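Local coordinates for p-47 protein (Clostridium botulinum E1 str. 'BoNT E Beluga', PDB 5WIX) that is of unknown function but has a TULIP-type fold resembling bactericidal/permeability-increasing protein, and so possibly binds lipids or other apolar molecules, at residues G22-Y27 with T212-S217; R32-H37 with N408-K413; P103-K108 with I138-S143; S258-N263 with N281-Y286. All blocks are in the same frame, centred on the assembly; numbering follows the deposited sequence.

Interaction 1 of 4, residues G22-Y27 with T212-S217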
# COMPACT_ATOMS: atom_id res chain seq x y z
N GLY A 22 6.34 0.75 -10.31
CA GLY A 22 5.35 1.28 -11.24
C GLY A 22 3.88 1.10 -10.87
O GLY A 22 3.00 1.52 -11.62
N TRP A 23 3.61 0.48 -9.73
CA TRP A 23 2.24 0.27 -9.27
C TRP A 23 1.80 1.35 -8.28
O TRP A 23 2.65 2.07 -7.74
CB TRP A 23 2.12 -1.11 -8.63
CG TRP A 23 2.04 -2.19 -9.65
CD1 TRP A 23 3.07 -2.84 -10.24
CD2 TRP A 23 0.84 -2.75 -10.19
NE1 TRP A 23 2.60 -3.78 -11.13
CE2 TRP A 23 1.23 -3.74 -11.11
CE3 TRP A 23 -0.52 -2.52 -9.98
CZ2 TRP A 23 0.30 -4.50 -11.83
CZ3 TRP A 23 -1.44 -3.27 -10.70
CH2 TRP A 23 -1.02 -4.25 -11.61
N ASP A 24 0.50 1.46 -8.02
CA ASP A 24 -0.01 2.59 -7.21
C ASP A 24 -0.11 2.32 -5.71
O ASP A 24 0.36 3.11 -4.88
CB ASP A 24 -1.40 3.03 -7.70
CG ASP A 24 -1.32 4.04 -8.82
OD1 ASP A 24 -0.35 4.84 -8.84
OD2 ASP A 24 -2.24 4.02 -9.68
N ILE A 25 -0.79 1.24 -5.36
CA ILE A 25 -0.85 0.78 -3.99
C ILE A 25 -0.64 -0.72 -4.02
O ILE A 25 -1.27 -1.42 -4.82
CB ILE A 25 -2.19 1.12 -3.31
CG1 ILE A 25 -2.36 2.62 -3.17
CG2 ILE A 25 -2.28 0.47 -1.95
CD1 ILE A 25 -3.57 3.01 -2.36
N VAL A 26 0.27 -1.22 -3.19
CA VAL A 26 0.55 -2.64 -3.13
C VAL A 26 0.24 -3.14 -1.72
O VAL A 26 0.67 -2.52 -0.75
CB VAL A 26 2.02 -2.93 -3.49
CG1 VAL A 26 2.31 -4.43 -3.47
CG2 VAL A 26 2.35 -2.33 -4.85
N TYR A 27 -0.54 -4.23 -1.62
CA TYR A 27 -0.80 -4.88 -0.32
C TYR A 27 -0.09 -6.22 -0.22
O TYR A 27 0.12 -6.88 -1.23
CB TYR A 27 -2.30 -5.09 -0.11
CG TYR A 27 -3.12 -3.87 -0.44
CD1 TYR A 27 -3.43 -2.93 0.54
CD2 TYR A 27 -3.57 -3.67 -1.72
CE1 TYR A 27 -4.18 -1.81 0.24
CE2 TYR A 27 -4.31 -2.57 -2.04
CZ TYR A 27 -4.63 -1.63 -1.06
OH TYR A 27 -5.38 -0.52 -1.39
N THR A 212 -7.32 5.65 -11.65
CA THR A 212 -6.66 5.65 -12.96
C THR A 212 -6.73 4.31 -13.67
O THR A 212 -6.39 3.27 -13.10
CB THR A 212 -5.17 6.04 -12.85
OG1 THR A 212 -4.62 5.46 -11.65
CG2 THR A 212 -4.99 7.54 -12.82
N ASN A 213 -7.16 4.35 -14.91
CA ASN A 213 -7.11 3.17 -15.74
C ASN A 213 -5.89 3.26 -16.64
O ASN A 213 -6.00 3.49 -17.84
CB ASN A 213 -8.40 3.03 -16.53
CG ASN A 213 -9.63 2.95 -15.63
OD1 ASN A 213 -10.02 1.86 -15.19
ND2 ASN A 213 -10.24 4.10 -15.34
N ARG A 214 -4.71 3.08 -16.05
CA ARG A 214 -3.44 3.20 -16.77
C ARG A 214 -3.09 1.95 -17.58
O ARG A 214 -3.88 1.00 -17.66
CB ARG A 214 -2.30 3.51 -15.80
CG ARG A 214 -2.54 4.75 -14.97
CD ARG A 214 -1.26 5.25 -14.33
NE ARG A 214 -0.84 4.40 -13.22
CZ ARG A 214 0.21 3.59 -13.27
NH1 ARG A 214 0.94 3.50 -14.38
NH2 ARG A 214 0.54 2.86 -12.21
N ASP A 215 -1.88 1.90 -18.11
CA ASP A 215 -1.55 0.88 -19.09
C ASP A 215 -1.80 -0.48 -18.47
O ASP A 215 -2.30 -1.39 -19.14
CB ASP A 215 -0.09 1.01 -19.53
N ILE A 216 -1.45 -0.63 -17.20
CA ILE A 216 -1.77 -1.84 -16.45
C ILE A 216 -0.91 -3.00 -16.94
O ILE A 216 -0.17 -3.60 -16.17
CB ILE A 216 -3.29 -2.17 -16.47
CG1 ILE A 216 -3.68 -3.13 -17.60
CG2 ILE A 216 -4.11 -0.89 -16.55
CD1 ILE A 216 -5.17 -3.29 -17.78
N SER A 217 -1.00 -3.29 -18.24
CA SER A 217 -0.12 -4.28 -18.82
C SER A 217 0.59 -3.68 -20.05
O SER A 217 -0.05 -3.07 -20.91
CB SER A 217 -0.90 -5.54 -19.20
OG SER A 217 -0.04 -6.67 -19.23
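Gly22 and Arg214 meet across backbones that keep their distance: the CA atoms of Trp23 and Ile216 are 8.5 Å apart, and no main-chain hydrogen bond joins 22-27 to 212-217. Strand 25-30 pairs with strand 203-210, where Asp24 and Ile25 both face Leu208 in a classic beta bulge; 212-217 is the irregular chain that leaves the end of that strand. Arg214 bridges the gap. Its CG lies anti to the carbonyl carbon (chi1 -56°), and a bend at chi3 (-73°) turns NE out of the line of the chain. Arg214 NH2 donates to Gly22 O at 2.9 Å, with 155° at the hydrogen and the acceptor near the guanidinium plane. Asp24 comes to the NE side of the group, tip to tip with the arginine: Asp24 OD2 lies 3.8 Å from Arg214 NE, a long salt bridge, the carboxylate steeply inclined to the guanidinium. That OD2 takes a weak bond from Val210 N, while Thr212 OG1, 3.4 Å from Asp24 OD2, is hydrogen-bonded to Val210 O. Trp23 CZ2 lies 4.5 Å from Ile216 O, and its NE1 is held by Ser220 O. Two sides of one guanidinium thus serve a neutral carbonyl by a sound hydrogen bond and a buried carboxylate by a looser charge pairing, which would partly offset the charge of Asp24 and tether the outgoing loop to the start of the strand.

Interaction 2 of 4, residues R32-H37 with N408-K413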
# COMPACT_ATOMS: atom_id res chain seq x y z
N ARG A 32 2.90 -17.27 6.58
CA ARG A 32 2.88 -17.81 7.93
C ARG A 32 1.55 -17.45 8.60
O ARG A 32 1.05 -18.20 9.44
CB ARG A 32 4.08 -17.30 8.76
CG ARG A 32 5.47 -17.65 8.19
CD ARG A 32 6.56 -17.72 9.27
NE ARG A 32 6.67 -16.48 10.06
CZ ARG A 32 7.53 -15.49 9.80
NH1 ARG A 32 8.36 -15.58 8.77
NH2 ARG A 32 7.54 -14.41 10.58
N VAL A 33 0.98 -16.33 8.18
CA VAL A 33 -0.30 -15.84 8.70
C VAL A 33 -1.51 -16.59 8.14
O VAL A 33 -2.30 -17.17 8.90
CB VAL A 33 -0.46 -14.34 8.41
CG1 VAL A 33 -1.89 -13.87 8.70
CG2 VAL A 33 0.54 -13.55 9.23
N VAL A 34 -1.66 -16.57 6.82
CA VAL A 34 -2.81 -17.20 6.19
C VAL A 34 -2.84 -18.72 6.38
O VAL A 34 -3.92 -19.29 6.57
CB VAL A 34 -2.86 -16.86 4.70
CG1 VAL A 34 -1.49 -17.01 4.11
CG2 VAL A 34 -3.90 -17.72 3.97
N ASN A 35 -1.68 -19.37 6.34
CA ASN A 35 -1.59 -20.83 6.53
C ASN A 35 -2.35 -21.28 7.76
O ASN A 35 -2.98 -22.34 7.77
CB ASN A 35 -0.14 -21.29 6.67
CG ASN A 35 0.54 -21.51 5.33
OD1 ASN A 35 -0.11 -21.74 4.30
ND2 ASN A 35 1.87 -21.45 5.34
N LYS A 36 -2.28 -20.45 8.80
CA LYS A 36 -2.87 -20.74 10.09
C LYS A 36 -4.40 -20.57 10.09
O LYS A 36 -5.12 -21.37 10.69
CB LYS A 36 -2.21 -19.86 11.16
CG LYS A 36 -0.70 -20.12 11.32
CD LYS A 36 -0.10 -19.36 12.50
CE LYS A 36 1.36 -19.74 12.74
NZ LYS A 36 1.96 -18.98 13.88
N HIS A 37 -4.89 -19.53 9.42
CA HIS A 37 -6.33 -19.37 9.26
C HIS A 37 -6.87 -20.38 8.26
O HIS A 37 -8.05 -20.72 8.27
CB HIS A 37 -6.67 -17.95 8.82
CG HIS A 37 -6.61 -16.97 9.95
ND1 HIS A 37 -5.84 -15.82 9.91
CD2 HIS A 37 -7.21 -16.97 11.17
CE1 HIS A 37 -5.97 -15.17 11.04
NE2 HIS A 37 -6.79 -15.84 11.83
N ASN A 408 -8.42 -6.41 3.61
CA ASN A 408 -8.34 -7.14 4.87
C ASN A 408 -8.03 -8.58 4.57
O ASN A 408 -8.86 -9.29 4.01
CB ASN A 408 -9.64 -7.05 5.66
CG ASN A 408 -10.11 -5.63 5.85
OD1 ASN A 408 -9.61 -4.91 6.71
ND2 ASN A 408 -11.08 -5.22 5.05
N TRP A 409 -6.83 -9.01 4.92
CA TRP A 409 -6.44 -10.39 4.65
C TRP A 409 -7.18 -11.37 5.56
O TRP A 409 -7.20 -11.19 6.78
CB TRP A 409 -4.94 -10.57 4.82
CG TRP A 409 -4.15 -9.76 3.88
CD1 TRP A 409 -3.53 -8.57 4.14
CD2 TRP A 409 -3.89 -10.06 2.50
NE1 TRP A 409 -2.89 -8.11 3.01
CE2 TRP A 409 -3.10 -9.01 1.99
CE3 TRP A 409 -4.23 -11.12 1.66
CZ2 TRP A 409 -2.65 -8.98 0.68
CZ3 TRP A 409 -3.79 -11.09 0.35
CH2 TRP A 409 -3.01 -10.03 -0.13
N ASN A 410 -7.77 -12.38 4.94
CA ASN A 410 -8.54 -13.41 5.64
C ASN A 410 -9.78 -12.83 6.31
O ASN A 410 -10.20 -13.32 7.36
CB ASN A 410 -7.69 -14.12 6.69
CG ASN A 410 -6.43 -14.71 6.10
OD1 ASN A 410 -6.47 -15.77 5.46
ND2 ASN A 410 -5.30 -14.05 6.33
N ASN A 411 -10.35 -11.79 5.70
CA ASN A 411 -11.55 -11.16 6.22
C ASN A 411 -11.35 -10.68 7.65
O ASN A 411 -12.23 -10.85 8.50
CB ASN A 411 -12.73 -12.13 6.15
CG ASN A 411 -13.81 -11.66 5.20
OD1 ASN A 411 -13.67 -10.62 4.55
ND2 ASN A 411 -14.90 -12.42 5.11
N LEU A 412 -10.19 -10.10 7.93
CA LEU A 412 -9.89 -9.66 9.28
C LEU A 412 -9.22 -8.29 9.32
O LEU A 412 -8.45 -7.93 8.42
CB LEU A 412 -9.02 -10.69 9.99
CG LEU A 412 -9.62 -12.08 10.20
CD1 LEU A 412 -8.53 -13.07 10.54
CD2 LEU A 412 -10.70 -12.08 11.28
N LYS A 413 -9.51 -7.54 10.37
CA LYS A 413 -8.85 -6.27 10.61
C LYS A 413 -7.52 -6.49 11.33
O LYS A 413 -7.31 -7.53 11.98
CB LYS A 413 -9.72 -5.32 11.45
CG LYS A 413 -11.19 -5.18 11.03
CD LYS A 413 -11.38 -4.40 9.72
CE LYS A 413 -12.87 -4.28 9.37
NZ LYS A 413 -13.12 -3.96 7.93
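Leu412 CD1 sits over one face of the His37 imidazole, 3.7 Å from the ring centroid, in a CH-pi contact; the two side chains reach toward each other tip to tip, and CE1 is the ring atom nearest the methyl. Asn410 approaches the same ring obliquely. Its CG lies 4.0 Å from His37 ND1, the amide plane turned 46° against the imidazole, without a hydrogen bond between them. The same amide crosses Val34 at about a right angle, Asn410 OD1 resting 3.6 Å from Val34 CG2, while Asn410 ND2 lies 4.2 Å from Val33 CG1. Neighbouring groups position this amide: OD1 is hydrogen-bonded to Tyr171 OH, and the backbone of Asn410 pairs with Phe173. A type II turn from Asn408 to Asn411 carries Asn410 at its third position with positive phi (64°), presenting the side chain to helix 31-42. Behind the turn Trp409 packs on Tyr27, Cys29 and Tyr204, and Tyr204 also touches Val34. No hydrogen bond joins 32-37 to 408-413, so helix and turn are held by dispersion and shape, while the polar oxygen of the buried Asn410 is satisfied by a third part of the chain.

Interaction 3 of 4, residues P103-K108 with I138-S143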
# COMPACT_ATOMS: atom_id res chain seq x y z
N PRO A 103 0.80 -34.77 -1.61
CA PRO A 103 0.93 -34.20 -2.95
C PRO A 103 1.22 -32.71 -2.90
O PRO A 103 0.88 -32.02 -1.93
CB PRO A 103 -0.43 -34.47 -3.59
CG PRO A 103 -1.38 -34.69 -2.47
CD PRO A 103 -0.58 -35.21 -1.32
N ILE A 104 1.85 -32.22 -3.96
CA ILE A 104 2.12 -30.80 -4.05
C ILE A 104 1.53 -30.23 -5.33
O ILE A 104 1.90 -30.63 -6.45
CB ILE A 104 3.61 -30.51 -3.98
CG1 ILE A 104 4.15 -30.95 -2.61
CG2 ILE A 104 3.89 -29.05 -4.25
CD1 ILE A 104 5.53 -30.42 -2.29
N LEU A 105 0.62 -29.29 -5.14
CA LEU A 105 -0.14 -28.68 -6.23
C LEU A 105 0.24 -27.23 -6.43
O LEU A 105 0.80 -26.59 -5.54
CB LEU A 105 -1.63 -28.77 -5.93
CG LEU A 105 -2.07 -30.14 -5.42
CD1 LEU A 105 -3.49 -30.12 -4.89
CD2 LEU A 105 -1.93 -31.10 -6.57
N GLU A 106 -0.05 -26.73 -7.62
CA GLU A 106 -0.09 -25.29 -7.87
C GLU A 106 -1.52 -24.97 -8.26
O GLU A 106 -2.10 -25.66 -9.10
CB GLU A 106 0.87 -24.87 -8.98
CG GLU A 106 2.30 -24.64 -8.53
CD GLU A 106 3.15 -24.09 -9.65
OE1 GLU A 106 4.13 -23.37 -9.36
OE2 GLU A 106 2.83 -24.36 -10.83
N ILE A 107 -2.10 -23.94 -7.64
CA ILE A 107 -3.48 -23.56 -7.92
C ILE A 107 -3.67 -22.06 -8.19
O ILE A 107 -2.87 -21.23 -7.76
CB ILE A 107 -4.42 -23.96 -6.77
CG1 ILE A 107 -3.99 -25.27 -6.14
CG2 ILE A 107 -5.84 -24.09 -7.27
CD1 ILE A 107 -5.05 -25.86 -5.24
N LYS A 108 -4.75 -21.74 -8.91
CA LYS A 108 -5.09 -20.37 -9.26
C LYS A 108 -6.04 -19.70 -8.26
O LYS A 108 -7.03 -20.29 -7.80
CB LYS A 108 -5.70 -20.31 -10.67
CG LYS A 108 -6.21 -18.92 -11.05
CD LYS A 108 -6.90 -18.89 -12.41
CE LYS A 108 -5.88 -18.78 -13.53
NZ LYS A 108 -6.50 -18.28 -14.78
N ILE A 138 -5.21 -26.18 -12.53
CA ILE A 138 -4.52 -26.93 -11.46
C ILE A 138 -3.37 -27.74 -12.05
O ILE A 138 -3.56 -28.50 -13.00
CB ILE A 138 -5.41 -27.94 -10.70
CG1 ILE A 138 -6.68 -27.32 -10.16
CG2 ILE A 138 -4.63 -28.55 -9.55
CD1 ILE A 138 -7.29 -28.14 -9.02
N VAL A 139 -2.18 -27.58 -11.49
CA VAL A 139 -1.04 -28.35 -11.96
C VAL A 139 -0.59 -29.26 -10.80
O VAL A 139 -0.75 -28.91 -9.63
CB VAL A 139 0.10 -27.41 -12.52
CG1 VAL A 139 1.46 -28.07 -12.48
CG2 VAL A 139 -0.21 -26.96 -13.95
N SER A 140 -0.08 -30.45 -11.11
CA SER A 140 0.46 -31.33 -10.09
C SER A 140 1.99 -31.28 -10.18
O SER A 140 2.58 -31.50 -11.25
CB SER A 140 -0.06 -32.76 -10.29
OG SER A 140 -0.01 -33.49 -9.09
N ASP A 141 2.64 -30.95 -9.06
CA ASP A 141 4.08 -30.78 -9.09
C ASP A 141 4.75 -32.03 -8.62
O ASP A 141 5.58 -32.59 -9.33
CB ASP A 141 4.53 -29.61 -8.23
CG ASP A 141 3.98 -28.30 -8.72
OD1 ASP A 141 3.48 -28.25 -9.86
OD2 ASP A 141 4.03 -27.31 -7.97
N LEU A 142 4.38 -32.46 -7.42
CA LEU A 142 4.79 -33.75 -6.89
C LEU A 142 3.56 -34.53 -6.58
O LEU A 142 2.53 -33.95 -6.24
CB LEU A 142 5.62 -33.59 -5.65
CG LEU A 142 7.10 -33.70 -5.92
CD1 LEU A 142 7.81 -33.18 -4.70
CD2 LEU A 142 7.44 -35.15 -6.19
N SER A 143 3.65 -35.85 -6.65
CA SER A 143 2.44 -36.65 -6.57
C SER A 143 2.15 -37.09 -5.16
O SER A 143 0.99 -37.23 -4.78
CB SER A 143 2.57 -37.83 -7.50
OG SER A 143 1.39 -38.61 -7.37
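Ile104 and Leu142 form a hydrogen-bonded antiparallel pair, with Ile104 N reaching Leu142 O at 2.9 Å and an almost straight 174°. Ile104 O accepts twice, from Leu142 N in its carbonyl plane and from Asp141 N nearly along the C=O axis at 2.7 Å. This double grip marks a classic beta bulge: Asp141 and Leu142 both oppose Ile104, shifting the register by one. Further along, Glu106 and Val139 exchange both their backbone bonds. The close-packed face carries Leu105 and Ile107. Leu105 CD2 lies 4.0 Å from Ser140 OG and the leucine packs on Ile159 of helix 153-159, while Ile107 CG2 meets Ile138 CG1 at 4.4 Å and Ile107 touches Ile80. The other face carries Ile104, Glu106, Val139 and Leu142; Ile104 is buried, its CB 4.0 Å from Leu142 CB, but Val139 and Leu142 are exposed and Glu106 partly so. Here Asp141 crosses Glu106 at about a right angle, Asp141 OD2 coming 3.2 Å from Glu106 CG, and like-charged Glu106 OE2 and Asp141 OD1 stand 4.1 Å apart. Arg79 salt-bridges Asp141 OD2 and makes a long, weak ion pair with Glu106 OE1, probably easing the repulsion between two acids that the bulge brings together.

Interaction 4 of 4, residues S258-N263 with N281-Y286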
# COMPACT_ATOMS: atom_id res chain seq x y z
N SER A 258 -5.98 31.28 6.48
CA SER A 258 -7.32 31.09 5.97
C SER A 258 -7.48 31.40 4.49
O SER A 258 -8.54 31.11 3.92
CB SER A 258 -8.30 31.95 6.78
OG SER A 258 -7.60 33.02 7.41
N ASN A 259 -6.46 31.98 3.85
CA ASN A 259 -6.61 32.26 2.42
C ASN A 259 -5.76 31.32 1.59
O ASN A 259 -5.44 31.60 0.43
CB ASN A 259 -6.27 33.72 2.10
CG ASN A 259 -7.10 34.69 2.91
OD1 ASN A 259 -8.34 34.58 2.97
ND2 ASN A 259 -6.42 35.63 3.57
N ILE A 260 -5.39 30.20 2.21
CA ILE A 260 -4.80 29.09 1.48
C ILE A 260 -5.47 27.76 1.82
O ILE A 260 -5.61 27.40 3.00
CB ILE A 260 -3.31 28.98 1.73
CG1 ILE A 260 -2.67 30.37 1.61
CG2 ILE A 260 -2.74 28.08 0.68
CD1 ILE A 260 -1.23 30.48 2.02
N THR A 261 -5.89 27.04 0.77
CA THR A 261 -6.67 25.82 0.96
C THR A 261 -6.48 24.68 -0.05
O THR A 261 -7.48 24.07 -0.44
CB THR A 261 -8.20 26.10 0.92
OG1 THR A 261 -8.59 26.47 -0.41
CG2 THR A 261 -8.63 27.14 1.94
N SER A 262 -5.27 24.38 -0.47
CA SER A 262 -5.05 23.21 -1.37
C SER A 262 -5.66 23.37 -2.76
O SER A 262 -5.08 22.91 -3.74
CB SER A 262 -5.59 21.91 -0.75
OG SER A 262 -6.95 21.70 -1.08
N ASN A 263 -6.83 23.98 -2.84
CA ASN A 263 -7.35 24.43 -4.11
C ASN A 263 -6.33 25.40 -4.71
O ASN A 263 -6.23 25.56 -5.93
CB ASN A 263 -8.72 25.11 -3.95
CG ASN A 263 -9.45 25.25 -5.27
OD1 ASN A 263 -9.35 24.37 -6.13
ND2 ASN A 263 -10.17 26.36 -5.45
N ASN A 281 -1.31 28.90 -7.86
CA ASN A 281 -1.44 30.35 -7.96
C ASN A 281 -0.91 31.04 -6.70
O ASN A 281 -0.33 30.38 -5.82
CB ASN A 281 -2.89 30.75 -8.20
CG ASN A 281 -3.85 30.05 -7.25
OD1 ASN A 281 -3.57 29.88 -6.06
ND2 ASN A 281 -4.99 29.62 -7.78
N THR A 282 -1.14 32.35 -6.61
CA THR A 282 -0.61 33.15 -5.52
C THR A 282 -1.17 32.66 -4.18
O THR A 282 -2.38 32.51 -4.01
CB THR A 282 -0.92 34.66 -5.70
OG1 THR A 282 -0.45 35.11 -6.98
CG2 THR A 282 -0.24 35.48 -4.61
N LEU A 283 -0.27 32.39 -3.24
CA LEU A 283 -0.68 32.01 -1.89
C LEU A 283 -0.75 33.24 -0.99
O LEU A 283 0.26 33.91 -0.75
CB LEU A 283 0.30 30.98 -1.31
CG LEU A 283 0.74 29.90 -2.30
CD1 LEU A 283 1.81 28.99 -1.69
CD2 LEU A 283 -0.46 29.09 -2.77
N ASN A 284 -1.94 33.54 -0.47
CA ASN A 284 -2.07 34.73 0.38
C ASN A 284 -1.83 34.42 1.85
O ASN A 284 -2.70 33.85 2.55
CB ASN A 284 -3.44 35.37 0.18
CG ASN A 284 -3.71 35.71 -1.28
OD1 ASN A 284 -2.91 36.36 -1.95
ND2 ASN A 284 -4.84 35.22 -1.79
N TRP A 285 -0.63 34.76 2.32
CA TRP A 285 -0.29 34.48 3.71
C TRP A 285 -1.21 35.22 4.67
O TRP A 285 -1.83 36.24 4.32
CB TRP A 285 1.15 34.86 4.00
CG TRP A 285 1.71 34.12 5.15
CD1 TRP A 285 1.87 34.57 6.42
CD2 TRP A 285 2.20 32.78 5.13
NE1 TRP A 285 2.44 33.60 7.20
CE2 TRP A 285 2.65 32.49 6.43
CE3 TRP A 285 2.30 31.80 4.14
CZ2 TRP A 285 3.18 31.25 6.77
CZ3 TRP A 285 2.83 30.58 4.48
CH2 TRP A 285 3.27 30.31 5.79
N TYR A 286 -1.30 34.70 5.88
CA TYR A 286 -2.08 35.37 6.90
C TYR A 286 -1.32 36.58 7.47
O TYR A 286 -0.12 36.74 7.25
CB TYR A 286 -2.46 34.38 8.01
CG TYR A 286 -1.30 33.83 8.81
CD1 TYR A 286 -0.83 34.51 9.92
CD2 TYR A 286 -0.69 32.62 8.46
CE1 TYR A 286 0.22 34.00 10.68
CE2 TYR A 286 0.36 32.11 9.21
CZ TYR A 286 0.81 32.80 10.32
OH TYR A 286 1.86 32.31 11.07
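Ile260 points its side chain at Leu283 and Asn284, and the contact is arranged round it. CG1 stands anti to the carbonyl carbon (chi1 -46°), and a nearly extended chi2 (172°) carries Ile260 CD1 on to Leu283 CB, 3.7 Å away; the two side chains cross at about a right angle, and the closest approach is to the root of the leucine. On the way Ile260 CG1 passes Asn284 O at 3.6 Å. Ile260 CD1 also reaches Trp285 CE3 at 4.3 Å, obliquely to the indole. Asn259, one residue earlier, touches chiefly with its CB: this atom lies 3.6 Å from Asn284 O and 3.8 Å from Asn284 CB, root against root on the exposed side of the contact. No hydrogen bond links 258-263 to 281-286; nearby, Asn281 OD1 is bonded to Asn264 ND2. The indole of Trp285 has Tyr286 CD2 3.5 Å above one face, displaced toward the rim. Its NE1 is hydrogen-bonded to Ser386 OG, and its ring meets Phe387 edge-to-face. Phe265 of strand 265-269 touches Ile260 and Leu283 alike, enlarging the apolar cluster, while Leu283 pairs through its backbone with Ile299. The loop between helix 240-252 and strand 265-269 is thereby laid against the short strand 283-284, which pairs with strand 293-307, and Trp285 just after it packs on helix 370-390. An antiparallel sheet wrapped round a long helix is characteristic of TULIP domains, as in bactericidal/permeability-increasing protein.

Interactions 1 and 2 lie toward the middle of the elongated molecule and touch through Tyr27 and Trp409; strand 25-30 runs directly into helix 31-42, so one piece of chain serves both. Interactions 3 and 4 sit on opposite sides of the chain's centre, about 60 Å apart between centres. Interaction 3 belongs to the sheet that interaction 2 reaches through strand 407-409, interaction 4 to a separate antiparallel sheet built round strand 293-307. Interaction 4 is a buried contact, the other three only partly buried. The chemistry follows the place: a cationic tether from a loop in interaction 1, apolar packing in interactions 2 and 4, with a CH-pi contact in 2, and bulged antiparallel main-chain pairing in interaction 3.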